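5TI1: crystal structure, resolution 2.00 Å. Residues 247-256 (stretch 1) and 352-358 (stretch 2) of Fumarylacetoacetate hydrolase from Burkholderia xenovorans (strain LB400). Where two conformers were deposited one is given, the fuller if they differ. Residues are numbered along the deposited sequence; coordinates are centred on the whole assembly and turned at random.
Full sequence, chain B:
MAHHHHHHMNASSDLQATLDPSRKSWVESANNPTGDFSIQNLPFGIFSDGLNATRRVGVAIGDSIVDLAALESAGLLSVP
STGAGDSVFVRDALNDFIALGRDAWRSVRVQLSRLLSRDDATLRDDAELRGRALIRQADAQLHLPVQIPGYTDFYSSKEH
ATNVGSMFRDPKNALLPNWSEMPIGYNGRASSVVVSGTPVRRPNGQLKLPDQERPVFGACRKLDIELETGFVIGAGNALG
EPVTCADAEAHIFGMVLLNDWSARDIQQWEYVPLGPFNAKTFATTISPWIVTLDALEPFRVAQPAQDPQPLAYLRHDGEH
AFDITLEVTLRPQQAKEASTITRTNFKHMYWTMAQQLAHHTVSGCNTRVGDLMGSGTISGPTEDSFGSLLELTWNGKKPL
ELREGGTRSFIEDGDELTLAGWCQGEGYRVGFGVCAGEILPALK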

# COMPACT_ATOMS: atom_id res chain seq x y z
N ASP B 247 1.07 0.76 -24.28
CA ASP B 247 1.96 -0.26 -23.74
C ASP B 247 1.40 -0.93 -22.49
O ASP B 247 1.96 -1.93 -22.03
N ALA B 248 0.27 -0.44 -21.99
CA ALA B 248 -0.17 -0.77 -20.63
C ALA B 248 -0.49 -2.26 -20.48
O ALA B 248 -0.04 -2.90 -19.52
N GLU B 249 -1.26 -2.83 -21.43
CA GLU B 249 -1.78 -4.18 -21.25
C GLU B 249 -0.66 -5.22 -21.19
O GLU B 249 -0.81 -6.26 -20.54
N ALA B 250 0.47 -4.94 -21.85
CA ALA B 250 1.61 -5.85 -21.79
C ALA B 250 2.18 -5.97 -20.38
O ALA B 250 2.91 -6.93 -20.10
N HIS B 251 1.87 -5.03 -19.50
CA HIS B 251 2.29 -5.11 -18.11
C HIS B 251 1.35 -5.93 -17.23
O HIS B 251 1.69 -6.20 -16.08
N ILE B 252 0.19 -6.34 -17.75
CA ILE B 252 -0.85 -7.00 -16.95
C ILE B 252 -0.75 -8.51 -17.11
O ILE B 252 -0.68 -9.02 -18.24
N PHE B 253 -0.76 -9.22 -15.99
CA PHE B 253 -0.66 -10.68 -15.99
C PHE B 253 -2.03 -11.35 -16.10
O PHE B 253 -2.23 -12.25 -16.92
N GLY B 254 -2.98 -10.93 -15.28
CA GLY B 254 -4.28 -11.58 -15.27
C GLY B 254 -5.25 -10.85 -14.38
O GLY B 254 -4.98 -9.74 -13.92
N MET B 255 -6.37 -11.52 -14.09
CA MET B 255 -7.47 -10.89 -13.38
C MET B 255 -8.04 -11.84 -12.33
O MET B 255 -7.96 -13.07 -12.47
N VAL B 256 -8.59 -11.25 -11.27
CA VAL B 256 -9.33 -11.96 -10.24
C VAL B 256 -10.64 -11.20 -10.00
O VAL B 256 -10.82 -10.07 -10.46
N THR B 352 -10.76 1.78 -19.21
CA THR B 352 -10.19 0.45 -19.31
C THR B 352 -9.02 0.26 -18.35
O THR B 352 -8.51 1.22 -17.76
N MET B 353 -8.59 -0.99 -18.22
CA MET B 353 -7.38 -1.30 -17.47
C MET B 353 -6.17 -0.57 -18.02
O MET B 353 -5.34 -0.05 -17.26
N ALA B 354 -6.04 -0.53 -19.35
CA ALA B 354 -4.92 0.19 -19.96
C ALA B 354 -4.92 1.65 -19.53
O ALA B 354 -3.88 2.20 -19.14
N GLN B 355 -6.09 2.28 -19.58
CA GLN B 355 -6.18 3.69 -19.21
C GLN B 355 -5.89 3.88 -17.73
O GLN B 355 -5.21 4.84 -17.34
N GLN B 356 -6.38 2.96 -16.89
CA GLN B 356 -6.15 3.06 -15.46
C GLN B 356 -4.66 2.99 -15.14
O GLN B 356 -4.15 3.79 -14.35
N LEU B 357 -3.96 2.03 -15.73
CA LEU B 357 -2.52 1.90 -15.49
C LEU B 357 -1.77 3.10 -16.04
O LEU B 357 -0.84 3.62 -15.40
N ALA B 358 -2.16 3.57 -17.23
CA ALA B 358 -1.54 4.75 -17.82
C ALA B 358 -1.67 5.95 -16.89
O ALA B 358 -0.69 6.65 -16.60

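Where two segments approach closely, small residues set the spacing and larger ones fill what remains, and this pair is a compact example. The backbones come nearest at A248 and A354, whose CA atoms lie 4.9 Å apart. Both side chains here are single methyls: A248 CB, pointing toward the helix, sits 3.8 Å from A354 CB and 3.5 Å from A354 O. One helical turn on from M353, L357 (chi1 t, chi2 p) fills the hollow beside this bump. L357 CD2 lies 4.0 Å from A248 CB, 3.5 Å from A248 O and 3.9 Å from H251 CB, nestling against the 3-10 turn. H251 (m) also points toward the helix, while its NE2 donates to D247 OD2 at 2.9 Å.

Farther along, the strand meets M353 (m, t, m). I252 (m, t) reaches M353 CB with its CD1 at 3.8 Å, and M255 (t, t, m) brings its CE to 3.6 Å from M353 SD.

No direct hydrogen bond joins the stretches; the polar link is a water. E249 leaves its backbone sideways, its CG passing 4.1 Å from A354 CB, and its OE2 accepts from the water at 2.9 Å. That water accepts from A354 N at 3.1 Å, serving an amide in the helix's first turn.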

# COMPACT_ATOMS: atom_id res chain seq x y z
CB ASP B 247 3.33 0.37 -23.43
CG ASP B 247 4.36 -0.64 -22.94
OD1 ASP B 247 4.48 -1.72 -23.56
OD2 ASP B 247 5.06 -0.35 -21.94
CB ALA B 248 -1.39 0.08 -20.27
CB GLU B 249 -2.78 -4.53 -22.35
CG GLU B 249 -4.14 -3.86 -22.19
CD GLU B 249 -5.14 -4.33 -23.24
OE1 GLU B 249 -4.95 -5.42 -23.81
OE2 GLU B 249 -6.14 -3.61 -23.48
CB ALA B 250 2.69 -5.39 -22.76
CB HIS B 251 2.44 -3.71 -17.51
CG HIS B 251 3.53 -2.90 -18.14
ND1 HIS B 251 4.65 -2.49 -17.44
CD2 HIS B 251 3.69 -2.44 -19.40
CE1 HIS B 251 5.44 -1.79 -18.24
NE2 HIS B 251 4.88 -1.75 -19.44
CB ILE B 252 -2.25 -6.50 -17.35
CG1 ILE B 252 -2.34 -4.98 -17.19
CG2 ILE B 252 -3.33 -7.20 -16.51
CD1 ILE B 252 -3.71 -4.42 -17.52
CB PHE B 253 0.06 -11.15 -14.72
CG PHE B 253 0.05 -12.64 -14.53
CD1 PHE B 253 0.71 -13.47 -15.43
CD2 PHE B 253 -0.61 -13.21 -13.43
CE1 PHE B 253 0.71 -14.85 -15.26
CE2 PHE B 253 -0.62 -14.59 -13.25
CZ PHE B 253 0.05 -15.42 -14.16
CB MET B 255 -8.58 -10.48 -14.34
CG MET B 255 -9.59 -9.52 -13.78
SD MET B 255 -10.83 -9.12 -15.02
CE MET B 255 -9.83 -8.31 -16.27
CB VAL B 256 -8.54 -12.07 -8.92
CG1 VAL B 256 -7.30 -12.92 -9.11
CG2 VAL B 256 -8.21 -10.68 -8.38
CB THR B 352 -9.71 0.18 -20.73
OG1 THR B 352 -8.61 1.05 -21.01
CG2 THR B 352 -10.84 0.43 -21.71
CB MET B 353 -7.13 -2.81 -17.48
CG MET B 353 -8.16 -3.62 -16.71
SD MET B 353 -7.85 -5.40 -16.85
CE MET B 353 -8.38 -5.69 -18.54
CB ALA B 354 -4.99 0.07 -21.49
CB GLN B 355 -7.55 4.23 -19.58
CG GLN B 355 -7.75 4.30 -21.09
CD GLN B 355 -9.15 4.73 -21.47
OE1 GLN B 355 -10.14 4.27 -20.88
NE2 GLN B 355 -9.25 5.61 -22.46
CB GLN B 356 -6.92 1.96 -14.73
CG GLN B 356 -8.43 2.15 -14.75
CD GLN B 356 -9.19 0.92 -14.29
OE1 GLN B 356 -8.71 -0.20 -14.42
NE2 GLN B 356 -10.39 1.12 -13.75
CB LEU B 357 -2.00 0.61 -16.10
CG LEU B 357 -0.55 0.25 -15.80
CD1 LEU B 357 -0.34 0.11 -14.28
CD2 LEU B 357 -0.17 -1.01 -16.57
CB ALA B 358 -2.17 5.04 -19.18
O HOH W 1 -7.44 -2.56 -21.17